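Local atomic coordinates of RNA-binding protein RMD9, mitochondrial (Saccharomyces cerevisiae S288C, PDB entry 7A9X), a protein that binds the RNA motif 5'-AAUAA[U/C]AUUCUU-3' in the 3'-UTRs of mitochondrial mRNAs and takes part in the processing or stability of those transcripts. Residues Y169-L174 against P209-F214; H339-W344 against N365-I370; L543-L548 against E577-Y582. All coordinates share one frame; numbering follows the deposited sequence.

Contact 1 of 3, residues Y169-L174 against P209-F214; sequences YGATHL and PKVVGF. With nucleotides of chain B.
Lys210 reaches along an extended chain to the start of the other helix, where its NZ stops 3.5 Å from Tyr169 CB. The same NZ closely approaches the base of A3 of chain B, 3.5 Å from its N7. Further along, Thr172 and Val211 meet methyl to methyl, the two CG2 atoms 3.6 Å apart, with Ala171 CB on the same Val211 CG2 at 4.1 Å. The threonine hydroxyl is engaged elsewhere: OG1 gives a 2.8 Å hydrogen bond to Tyr169 O, coming from above the carbonyl plane. Helices 168-180 and 209-223 run nearly parallel here, at 13°. Their two segments lie in the inferred repeats PPR1 and PPR2; such side-by-side packing of helices from successive repeats builds a PPR superhelix and lines its RNA-binding groove. In that groove the base of A3 of chain B covers one face of the Tyr169 ring, its C4 3.8 Å above the plane and offset toward the rim. OP1 of A4 of chain B comes in at the ring's edge, 3.3 Å from Tyr169 CE1, and accepts a 2.7 Å hydrogen bond from His173 NE2. Behind them His113 hydrogen-bonds Tyr169 OH and stacks on the His173 ring, while His116 bonds His173 ND1.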
loop_
_atom_site.group_PDB
_atom_site.type_symbol
_atom_site.label_atom_id
_atom_site.label_comp_id
_atom_site.label_asym_id
_atom_site.label_seq_id
_atom_site.Cartn_x
_atom_site.Cartn_y
_atom_site.Cartn_z
ATOM N N TYR A 169 16.931 -18.099 12.071
ATOM C CA TYR A 169 16.862 -17.421 10.782
ATOM C C TYR A 169 15.493 -17.615 10.137
ATOM O O TYR A 169 14.897 -16.657 9.631
ATOM C CB TYR A 169 18.000 -17.930 9.891
ATOM C CG TYR A 169 17.771 -17.914 8.396
ATOM C CD1 TYR A 169 17.903 -16.742 7.659
ATOM C CD2 TYR A 169 17.481 -19.090 7.712
ATOM C CE1 TYR A 169 17.717 -16.737 6.288
ATOM C CE2 TYR A 169 17.294 -19.096 6.343
ATOM C CZ TYR A 169 17.413 -17.920 5.635
ATOM O OH TYR A 169 17.225 -17.931 4.270
ATOM N N GLY A 170 14.963 -18.840 10.176
ATOM C CA GLY A 170 13.623 -19.074 9.664
ATOM C C GLY A 170 12.532 -18.485 10.530
ATOM O O GLY A 170 11.476 -18.090 10.021
ATOM N N ALA A 171 12.762 -18.409 11.843
ATOM C CA ALA A 171 11.763 -17.838 12.739
ATOM C C ALA A 171 11.570 -16.350 12.479
ATOM O O ALA A 171 10.443 -15.845 12.548
ATOM C CB ALA A 171 12.163 -18.082 14.194
ATOM N N THR A 172 12.655 -15.631 12.175
ATOM C CA THR A 172 12.545 -14.195 11.934
ATOM C C THR A 172 11.789 -13.901 10.645
ATOM O O THR A 172 10.967 -12.978 10.600
ATOM C CB THR A 172 13.931 -13.545 11.888
ATOM O OG1 THR A 172 14.755 -14.233 10.939
ATOM C CG2 THR A 172 14.586 -13.582 13.255
ATOM N N HIS A 173 12.066 -14.655 9.579
ATOM C CA HIS A 173 11.344 -14.426 8.332
ATOM C C HIS A 173 9.871 -14.798 8.460
ATOM O O HIS A 173 9.022 -14.186 7.801
ATOM C CB HIS A 173 11.994 -15.200 7.185
ATOM C CG HIS A 173 13.296 -14.621 6.723
ATOM N ND1 HIS A 173 13.372 -13.504 5.918
ATOM C CD2 HIS A 173 14.574 -15.009 6.947
ATOM C CE1 HIS A 173 14.640 -13.226 5.671
ATOM N NE2 HIS A 173 15.389 -14.125 6.284
ATOM N N LEU A 174 9.546 -15.784 9.301
ATOM C CA LEU A 174 8.147 -16.156 9.497
ATOM C C LEU A 174 7.380 -15.037 10.188
ATOM O O LEU A 174 6.308 -14.625 9.728
ATOM C CB LEU A 174 8.055 -17.447 10.309
ATOM C CG LEU A 174 6.654 -18.039 10.486
ATOM C CD1 LEU A 174 6.196 -18.741 9.214
ATOM C CD2 LEU A 174 6.596 -18.984 11.680
ATOM N N PRO A 209 18.614 -13.929 20.054
ATOM C CA PRO A 209 18.577 -12.455 20.099
ATOM C C PRO A 209 17.955 -11.802 18.876
ATOM O O PRO A 209 17.247 -10.795 19.019
ATOM C CB PRO A 209 20.058 -12.081 20.247
ATOM C CG PRO A 209 20.666 -13.248 20.941
ATOM C CD PRO A 209 19.938 -14.460 20.426
ATOM N N LYS A 210 18.196 -12.331 17.674
ATOM C CA LYS A 210 17.646 -11.684 16.487
ATOM C C LYS A 210 16.135 -11.846 16.410
ATOM O O LYS A 210 15.453 -10.998 15.822
ATOM C CB LYS A 210 18.312 -12.221 15.221
ATOM C CG LYS A 210 18.156 -13.713 14.978
ATOM C CD LYS A 210 18.800 -14.080 13.652
ATOM C CE LYS A 210 18.928 -15.580 13.471
ATOM N NZ LYS A 210 19.662 -15.901 12.214
ATOM N N VAL A 211 15.592 -12.916 16.995
ATOM C CA VAL A 211 14.143 -13.060 17.068
ATOM C C VAL A 211 13.573 -12.131 18.133
ATOM O O VAL A 211 12.503 -11.536 17.951
ATOM C CB VAL A 211 13.760 -14.528 17.329
ATOM C CG1 VAL A 211 12.249 -14.698 17.296
ATOM C CG2 VAL A 211 14.426 -15.446 16.316
ATOM N N VAL A 212 14.273 -11.996 19.262
ATOM C CA VAL A 212 13.846 -11.052 20.292
ATOM C C VAL A 212 13.858 -9.631 19.746
ATOM O O VAL A 212 12.965 -8.828 20.043
ATOM C CB VAL A 212 14.737 -11.182 21.544
ATOM C CG1 VAL A 212 14.308 -10.180 22.609
ATOM C CG2 VAL A 212 14.687 -12.600 22.086
ATOM N N GLY A 213 14.864 -9.304 18.930
ATOM C CA GLY A 213 14.929 -7.978 18.338
ATOM C C GLY A 213 13.704 -7.645 17.510
ATOM O O GLY A 213 13.174 -6.536 17.593
ATOM N N PHE A 214 13.235 -8.599 16.699
ATOM C CA PHE A 214 11.998 -8.365 15.962
ATOM C C PHE A 214 10.822 -8.183 16.904
ATOM O O PHE A 214 9.903 -7.412 16.604
ATOM C CB PHE A 214 11.702 -9.518 15.000
ATOM C CG PHE A 214 10.313 -9.468 14.420
ATOM C CD1 PHE A 214 10.056 -8.736 13.273
ATOM C CD2 PHE A 214 9.256 -10.123 15.040
ATOM C CE1 PHE A 214 8.781 -8.670 12.746
ATOM C CE2 PHE A 214 7.979 -10.054 14.522
ATOM C CZ PHE A 214 7.740 -9.330 13.371
ATOM P P A B 3 22.387 -12.115 10.087
ATOM O OP1 A B 3 22.165 -10.655 9.925
ATOM O OP2 A B 3 21.682 -12.854 11.166
ATOM O "O5'" A B 3 22.026 -12.815 8.705
ATOM C "C5'" A B 3 22.562 -12.338 7.483
ATOM C "C4'" A B 3 22.275 -13.297 6.358
ATOM O "O4'" A B 3 22.916 -14.568 6.630
ATOM C "C3'" A B 3 20.810 -13.652 6.152
ATOM O "O3'" A B 3 20.120 -12.673 5.393
ATOM C "C2'" A B 3 20.885 -15.016 5.477
ATOM O "O2'" A B 3 21.164 -14.877 4.091
ATOM C "C1'" A B 3 22.113 -15.627 6.157
ATOM N N9 A B 3 21.753 -16.485 7.301
ATOM C C8 A B 3 21.610 -16.119 8.617
ATOM N N7 A B 3 21.284 -17.111 9.410
ATOM C C5 A B 3 21.208 -18.204 8.558
ATOM C C6 A B 3 20.903 -19.559 8.781
ATOM N N6 A B 3 20.605 -20.064 9.980
ATOM N N1 A B 3 20.914 -20.390 7.715
ATOM C C2 A B 3 21.212 -19.887 6.512
ATOM N N3 A B 3 21.515 -18.634 6.176
ATOM C C4 A B 3 21.494 -17.835 7.256
ATOM P P A B 4 18.534 -12.469 5.550
ATOM O OP1 A B 4 18.026 -13.414 6.576
ATOM O OP2 A B 4 17.950 -12.483 4.186
ATOM O "O5'" A B 4 18.381 -10.974 6.084
ATOM C "C5'" A B 4 18.911 -10.576 7.340
ATOM C "C4'" A B 4 19.325 -9.125 7.328
ATOM O "O4'" A B 4 20.533 -8.963 6.536
ATOM C "C3'" A B 4 18.337 -8.152 6.700
ATOM O "O3'" A B 4 17.290 -7.777 7.578
ATOM C "C2'" A B 4 19.234 -6.992 6.287
ATOM O "O2'" A B 4 19.558 -6.181 7.406
ATOM C "C1'" A B 4 20.493 -7.735 5.840
ATOM N N9 A B 4 20.454 -8.022 4.396
ATOM C C8 A B 4 20.275 -9.238 3.783
ATOM N N7 A B 4 20.269 -9.169 2.474
ATOM C C5 A B 4 20.450 -7.818 2.208
ATOM C C6 A B 4 20.535 -7.091 1.007
ATOM N N6 A B 4 20.445 -7.647 -0.204
ATOM N N1 A B 4 20.720 -5.755 1.090
ATOM C C2 A B 4 20.810 -5.194 2.304
ATOM N N3 A B 4 20.746 -5.770 3.504
ATOM C C4 A B 4 20.563 -7.098 3.384
#

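Contact 2 of 3, residues H339-W344 against N365-I370; sequences HVYRIW and NTFFTI. With nucleotides of chain B.
An aromatic cluster of Tyr341, Trp344 and Phe367 joins helix 337-351 to helix 357-374, the two segments falling in the inferred pentatricopeptide repeats PPR5 and PPR6. The helices run antiparallel at this point, 158° between their directions and 10.7 Å between the axes of the segments. Phe367 is the centre of it. Its CG, anti to the backbone N (chi1 171°), points to the other helix, and the ring stacks face to face on the indole of Trp344: the centroid of the five-membered ring is 3.8 Å from that of the phenyl, and the planes are within 7° of parallel. The two side chains cross at about a right angle, and Phe367 CB also lies over the indole face, 3.4 Å from Trp344 CD1. Tyr341 meets the far end of the phenylalanine rim to rim, CD1 to Phe367 CZ 3.4 Å, neither ring over the other's face. At another part of the rim stands Val340 CG1, near the phenyl plane; this same methyl meets Ile370 CD1 tip to tip at 3.9 Å. On the RNA side, Asn365 packs its CG 3.6 Å from C5' of U10 of chain B, while Asn365 O takes a 2.6 Å bond from Thr369 OG1 and one from Thr369 N, from opposite faces of its plane. Ile389 of helix 379-396 packs against all three aromatic residues. Across the helices the contact is wholly apolar, and the indole NE1 is satisfied by Asn364 OD1, a bond that should also restrain the rotation of the stacked indole.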
loop_
_atom_site.group_PDB
_atom_site.type_symbol
_atom_site.label_atom_id
_atom_site.label_comp_id
_atom_site.label_asym_id
_atom_site.label_seq_id
_atom_site.Cartn_x
_atom_site.Cartn_y
_atom_site.Cartn_z
ATOM N N HIS A 339 6.011 23.941 5.993
ATOM C CA HIS A 339 6.943 22.893 6.394
ATOM C C HIS A 339 6.649 21.591 5.659
ATOM O O HIS A 339 7.571 20.907 5.203
ATOM C CB HIS A 339 6.886 22.686 7.907
ATOM C CG HIS A 339 8.043 21.906 8.450
ATOM N ND1 HIS A 339 8.133 21.526 9.773
ATOM C CD2 HIS A 339 9.164 21.440 7.850
ATOM C CE1 HIS A 339 9.257 20.859 9.962
ATOM N NE2 HIS A 339 9.901 20.793 8.811
ATOM N N VAL A 340 5.368 21.237 5.537
ATOM C CA VAL A 340 4.982 20.072 4.747
ATOM C C VAL A 340 5.361 20.271 3.285
ATOM O O VAL A 340 5.834 19.342 2.619
ATOM C CB VAL A 340 3.474 19.805 4.909
ATOM C CG1 VAL A 340 3.014 18.702 3.968
ATOM C CG2 VAL A 340 3.151 19.444 6.347
ATOM N N TYR A 341 5.173 21.488 2.769
ATOM C CA TYR A 341 5.464 21.761 1.367
ATOM C C TYR A 341 6.962 21.703 1.088
ATOM O O TYR A 341 7.383 21.231 0.026
ATOM C CB TYR A 341 4.887 23.123 0.978
ATOM C CG TYR A 341 5.090 23.509 -0.469
ATOM C CD1 TYR A 341 4.620 22.703 -1.498
ATOM C CD2 TYR A 341 5.732 24.689 -0.806
ATOM C CE1 TYR A 341 4.798 23.059 -2.823
ATOM C CE2 TYR A 341 5.913 25.054 -2.126
ATOM C CZ TYR A 341 5.445 24.237 -3.131
ATOM O OH TYR A 341 5.626 24.600 -4.446
ATOM N N ARG A 342 7.783 22.164 2.035
ATOM C CA ARG A 342 9.228 22.143 1.831
ATOM C C ARG A 342 9.772 20.719 1.829
ATOM O O ARG A 342 10.663 20.391 1.038
ATOM C CB ARG A 342 9.925 22.987 2.900
ATOM C CG ARG A 342 9.781 24.488 2.683
ATOM C CD ARG A 342 10.608 25.299 3.675
ATOM N NE ARG A 342 9.952 25.437 4.974
ATOM C CZ ARG A 342 10.225 24.686 6.036
ATOM N NH1 ARG A 342 9.577 24.889 7.177
ATOM N NH2 ARG A 342 11.147 23.734 5.963
ATOM N N ILE A 343 9.254 19.858 2.707
ATOM C CA ILE A 343 9.706 18.471 2.726
ATOM C C ILE A 343 9.250 17.747 1.466
ATOM O O ILE A 343 10.001 16.959 0.876
ATOM C CB ILE A 343 9.215 17.763 4.002
ATOM C CG1 ILE A 343 9.794 18.441 5.248
ATOM C CG2 ILE A 343 9.585 16.284 3.971
ATOM C CD1 ILE A 343 11.312 18.452 5.291
ATOM N N TRP A 344 8.017 18.012 1.026
ATOM C CA TRP A 344 7.517 17.404 -0.202
ATOM C C TRP A 344 8.360 17.809 -1.404
ATOM O O TRP A 344 8.622 16.988 -2.291
ATOM C CB TRP A 344 6.055 17.793 -0.414
ATOM C CG TRP A 344 5.481 17.303 -1.705
ATOM C CD1 TRP A 344 4.992 16.058 -1.966
ATOM C CD2 TRP A 344 5.328 18.057 -2.913
ATOM N NE1 TRP A 344 4.543 15.988 -3.264
ATOM C CE2 TRP A 344 4.740 17.203 -3.867
ATOM C CE3 TRP A 344 5.633 19.373 -3.280
ATOM C CZ2 TRP A 344 4.450 17.619 -5.165
ATOM C CZ3 TRP A 344 5.344 19.786 -4.570
ATOM C CH2 TRP A 344 4.758 18.910 -5.497
ATOM N N ASN A 365 -0.414 11.658 -2.901
ATOM C CA ASN A 365 -1.652 11.414 -2.166
ATOM C C ASN A 365 -1.599 12.055 -0.786
ATOM O O ASN A 365 -2.523 12.771 -0.383
ATOM C CB ASN A 365 -1.905 9.911 -2.052
ATOM C CG ASN A 365 -3.199 9.590 -1.330
ATOM O OD1 ASN A 365 -4.190 10.310 -1.457
ATOM N ND2 ASN A 365 -3.195 8.507 -0.562
ATOM N N THR A 366 -0.515 11.808 -0.047
ATOM C CA THR A 366 -0.356 12.412 1.271
ATOM C C THR A 366 -0.292 13.932 1.179
ATOM O O THR A 366 -0.902 14.635 1.992
ATOM C CB THR A 366 0.903 11.863 1.945
ATOM O OG1 THR A 366 0.823 10.435 2.012
ATOM C CG2 THR A 366 1.049 12.422 3.355
ATOM N N PHE A 367 0.427 14.453 0.181
ATOM C CA PHE A 367 0.653 15.892 0.085
ATOM C C PHE A 367 -0.631 16.640 -0.263
ATOM O O PHE A 367 -0.968 17.644 0.375
ATOM C CB PHE A 367 1.741 16.177 -0.951
ATOM C CG PHE A 367 1.905 17.631 -1.275
ATOM C CD1 PHE A 367 2.387 18.518 -0.322
ATOM C CD2 PHE A 367 1.584 18.113 -2.535
ATOM C CE1 PHE A 367 2.542 19.860 -0.616
ATOM C CE2 PHE A 367 1.737 19.453 -2.838
ATOM C CZ PHE A 367 2.216 20.330 -1.876
ATOM N N PHE A 368 -1.359 16.174 -1.280
ATOM C CA PHE A 368 -2.561 16.885 -1.695
ATOM C C PHE A 368 -3.716 16.688 -0.723
ATOM O O PHE A 368 -4.614 17.536 -0.665
ATOM C CB PHE A 368 -2.968 16.462 -3.106
ATOM C CG PHE A 368 -2.111 17.066 -4.183
ATOM C CD1 PHE A 368 -2.000 18.443 -4.304
ATOM C CD2 PHE A 368 -1.416 16.262 -5.071
ATOM C CE1 PHE A 368 -1.210 19.005 -5.294
ATOM C CE2 PHE A 368 -0.624 16.818 -6.063
ATOM C CZ PHE A 368 -0.522 18.189 -6.174
ATOM N N THR A 369 -3.714 15.593 0.041
ATOM C CA THR A 369 -4.677 15.458 1.127
ATOM C C THR A 369 -4.451 16.541 2.174
ATOM O O THR A 369 -5.403 17.179 2.641
ATOM C CB THR A 369 -4.573 14.065 1.751
ATOM O OG1 THR A 369 -4.852 13.075 0.753
ATOM C CG2 THR A 369 -5.559 13.909 2.895
ATOM N N ILE A 370 -3.188 16.778 2.532
ATOM C CA ILE A 370 -2.858 17.867 3.444
ATOM C C ILE A 370 -3.140 19.217 2.791
ATOM O O ILE A 370 -3.617 20.148 3.450
ATOM C CB ILE A 370 -1.393 17.741 3.900
ATOM C CG1 ILE A 370 -1.189 16.419 4.647
ATOM C CG2 ILE A 370 -0.994 18.924 4.770
ATOM C CD1 ILE A 370 0.263 16.074 4.907
ATOM P P U B 10 -4.768 4.998 -2.993
ATOM O OP1 U B 10 -5.609 5.363 -1.823
ATOM O OP2 U B 10 -4.991 3.695 -3.671
ATOM O "O5'" U B 10 -4.912 6.158 -4.077
ATOM C "C5'" U B 10 -4.987 7.524 -3.691
ATOM C "C4'" U B 10 -5.286 8.404 -4.879
ATOM O "O4'" U B 10 -4.266 8.200 -5.886
ATOM C "C3'" U B 10 -6.599 8.115 -5.594
ATOM O "O3'" U B 10 -7.692 8.803 -5.007
ATOM C "C2'" U B 10 -6.324 8.549 -7.032
ATOM O "O2'" U B 10 -6.539 9.942 -7.192
ATOM C "C1'" U B 10 -4.828 8.260 -7.176
ATOM N N1 U B 10 -4.549 6.982 -7.872
ATOM C C2 U B 10 -4.256 7.039 -9.221
ATOM O O2 U B 10 -4.228 8.084 -9.848
ATOM N N3 U B 10 -3.995 5.826 -9.809
ATOM C C4 U B 10 -3.996 4.591 -9.194
ATOM O O4 U B 10 -3.742 3.587 -9.860
ATOM C C5 U B 10 -4.306 4.616 -7.797
ATOM C C6 U B 10 -4.562 5.782 -7.199
#

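Contact 3 of 3, residues L543-L548 against E577-Y582; sequences LYLKIL and EYLSGY
The backbone bond from Ile547 N to Leu543 O, 3.0 Å long, spans the helical turn from which Leu545 reaches out to Tyr578, Leu579 and Tyr582. Its CG is anti to the carbonyl carbon (chi1 -68°), and both methyls beyond it face the loop. Leu545 CD1 lies 3.8 Å from Tyr578 CB, the tyrosine crossing at about a right angle and leading its ring away to a hydroxyl bonded by Asp539. Leu579 CD1 touches both methyls, 3.8 Å from Leu545 CD1 and from Leu545 CD2. Leu545 CD2 also meets Tyr582 CD1 at 4.1 Å. Tyr582 comes in beside the helix edge-on: the carbonyl oxygen of Leu545 lies in the plane of its ring, 3.6 Å from Tyr582 CE1, and the hydroxyl ends 4.0 Å from Leu548 CB. An alanine at Leu545 would probably open a gap against the loop, leaving Tyr578 CB, Leu579 CD1 and Tyr582 CD1 without the methyls they meet. This packing ties the loop 577-582 to helix 540-551, in the C-terminal region beyond the last inferred repeat. No hydrogen bond crosses the interface, so the loop is held here by van der Waals packing, chiefly on Leu545, with Tyr582 reaching on to Leu548.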
loop_
_atom_site.group_PDB
_atom_site.type_symbol
_atom_site.label_atom_id
_atom_site.label_comp_id
_atom_site.label_asym_id
_atom_site.label_seq_id
_atom_site.Cartn_x
_atom_site.Cartn_y
_atom_site.Cartn_z
ATOM N N LEU A 543 -31.428 9.643 -15.222
ATOM C CA LEU A 543 -30.335 9.358 -16.146
ATOM C C LEU A 543 -29.465 8.218 -15.628
ATOM O O LEU A 543 -28.995 7.378 -16.406
ATOM C CB LEU A 543 -29.493 10.615 -16.366
ATOM C CG LEU A 543 -28.301 10.454 -17.313
ATOM C CD1 LEU A 543 -28.777 10.153 -18.725
ATOM C CD2 LEU A 543 -27.422 11.691 -17.290
ATOM N N TYR A 544 -29.250 8.173 -14.313
ATOM C CA TYR A 544 -28.444 7.117 -13.712
ATOM C C TYR A 544 -29.075 5.747 -13.930
ATOM O O TYR A 544 -28.394 4.789 -14.314
ATOM C CB TYR A 544 -28.262 7.409 -12.223
ATOM C CG TYR A 544 -27.718 6.263 -11.403
ATOM C CD1 TYR A 544 -26.364 5.954 -11.414
ATOM C CD2 TYR A 544 -28.558 5.507 -10.596
ATOM C CE1 TYR A 544 -25.865 4.914 -10.655
ATOM C CE2 TYR A 544 -28.070 4.468 -9.833
ATOM C CZ TYR A 544 -26.721 4.177 -9.865
ATOM O OH TYR A 544 -26.229 3.143 -9.107
ATOM N N LEU A 545 -30.385 5.637 -13.694
ATOM C CA LEU A 545 -31.066 4.361 -13.888
ATOM C C LEU A 545 -31.188 4.004 -15.363
ATOM O O LEU A 545 -31.279 2.821 -15.708
ATOM C CB LEU A 545 -32.446 4.398 -13.236
ATOM C CG LEU A 545 -32.456 4.460 -11.710
ATOM C CD1 LEU A 545 -33.866 4.694 -11.200
ATOM C CD2 LEU A 545 -31.877 3.182 -11.122
ATOM N N LYS A 546 -31.196 5.007 -16.241
ATOM C CA LYS A 546 -31.264 4.730 -17.671
ATOM C C LYS A 546 -29.956 4.137 -18.179
ATOM O O LYS A 546 -29.964 3.194 -18.979
ATOM C CB LYS A 546 -31.607 6.009 -18.434
ATOM C CG LYS A 546 -31.553 5.862 -19.942
ATOM C CD LYS A 546 -31.818 7.188 -20.625
ATOM C CE LYS A 546 -33.198 7.715 -20.283
ATOM N NZ LYS A 546 -33.484 8.988 -20.995
ATOM N N ILE A 547 -28.823 4.668 -17.716
ATOM C CA ILE A 547 -27.529 4.159 -18.156
ATOM C C ILE A 547 -27.275 2.770 -17.585
ATOM O O ILE A 547 -26.703 1.904 -18.258
ATOM C CB ILE A 547 -26.413 5.145 -17.771
ATOM C CG1 ILE A 547 -26.690 6.521 -18.380
ATOM C CG2 ILE A 547 -25.068 4.628 -18.236
ATOM C CD1 ILE A 547 -25.708 7.583 -17.956
ATOM N N LEU A 548 -27.694 2.533 -16.338
ATOM C CA LEU A 548 -27.541 1.210 -15.741
ATOM C C LEU A 548 -28.250 0.151 -16.573
ATOM O O LEU A 548 -27.663 -0.882 -16.916
ATOM C CB LEU A 548 -28.079 1.208 -14.311
ATOM C CG LEU A 548 -27.226 1.822 -13.205
ATOM C CD1 LEU A 548 -27.894 1.579 -11.864
ATOM C CD2 LEU A 548 -25.821 1.244 -13.222
ATOM N N GLU A 577 -37.464 5.833 -4.053
ATOM C CA GLU A 577 -38.637 6.430 -4.679
ATOM C C GLU A 577 -38.580 6.402 -6.200
ATOM O O GLU A 577 -39.562 6.781 -6.845
ATOM C CB GLU A 577 -38.825 7.870 -4.191
ATOM C CG GLU A 577 -37.620 8.763 -4.389
ATOM C CD GLU A 577 -37.744 10.082 -3.648
ATOM O OE1 GLU A 577 -38.266 11.054 -4.234
ATOM O OE2 GLU A 577 -37.323 10.146 -2.474
ATOM N N TYR A 578 -37.469 5.956 -6.783
ATOM C CA TYR A 578 -37.332 5.825 -8.227
ATOM C C TYR A 578 -37.334 4.376 -8.692
ATOM O O TYR A 578 -37.275 4.128 -9.902
ATOM C CB TYR A 578 -36.037 6.499 -8.700
ATOM C CG TYR A 578 -36.047 8.011 -8.663
ATOM C CD1 TYR A 578 -35.791 8.700 -7.484
ATOM C CD2 TYR A 578 -36.285 8.749 -9.814
ATOM C CE1 TYR A 578 -35.790 10.083 -7.451
ATOM C CE2 TYR A 578 -36.284 10.130 -9.791
ATOM C CZ TYR A 578 -36.036 10.792 -8.607
ATOM O OH TYR A 578 -36.036 12.168 -8.582
ATOM N N LEU A 579 -37.416 3.415 -7.770
ATOM C CA LEU A 579 -37.085 2.026 -8.054
ATOM C C LEU A 579 -38.285 1.107 -8.223
ATOM O O LEU A 579 -38.104 -0.035 -8.662
ATOM C CB LEU A 579 -36.186 1.465 -6.942
ATOM C CG LEU A 579 -34.700 1.342 -7.272
ATOM C CD1 LEU A 579 -34.224 2.494 -8.157
ATOM C CD2 LEU A 579 -33.873 1.251 -5.990
ATOM N N SER A 580 -39.496 1.553 -7.885
ATOM C CA SER A 580 -40.658 0.690 -8.057
ATOM C C SER A 580 -40.957 0.411 -9.524
ATOM O O SER A 580 -41.667 -0.553 -9.828
ATOM C CB SER A 580 -41.885 1.307 -7.385
ATOM O OG SER A 580 -41.769 1.265 -5.972
ATOM N N GLY A 581 -40.427 1.223 -10.438
ATOM C CA GLY A 581 -40.674 1.027 -11.854
ATOM C C GLY A 581 -39.408 0.890 -12.675
ATOM O O GLY A 581 -39.332 1.404 -13.795
ATOM N N TYR A 582 -38.408 0.194 -12.131
ATOM C CA TYR A 582 -37.149 0.017 -12.842
ATOM C C TYR A 582 -37.243 -1.078 -13.899
ATOM O O TYR A 582 -36.518 -1.033 -14.900
ATOM C CB TYR A 582 -36.025 -0.292 -11.847
ATOM C CG TYR A 582 -34.699 -0.598 -12.503
ATOM C CD1 TYR A 582 -34.020 0.374 -13.225
ATOM C CD2 TYR A 582 -34.127 -1.860 -12.403
ATOM C CE1 TYR A 582 -32.811 0.099 -13.832
ATOM C CE2 TYR A 582 -32.915 -2.145 -13.006
ATOM C CZ TYR A 582 -32.263 -1.162 -13.719
ATOM O OH TYR A 582 -31.058 -1.439 -14.322
#

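In the fold
The three contacts share no helix and follow one another along the chain. Contacts 1 and 2 are buried helix pairs, their centres 36 Å apart, and each joins neighbouring inferred repeats, but contact 1 pairs nearly parallel helices and contact 2 antiparallel ones. Their chemistry differs too: contact 1 is an aliphatic seam beside Tyr169 and His173, which meet the RNA, with the lysine amine close to a base, whereas contact 2 is a stacked aromatic core touching RNA at one margin. Contact 3, only partly buried and about 57 Å from contact 1 between centres, across the middle of the chain, sets a loop against a helix and rests chiefly on Leu545 and Tyr582.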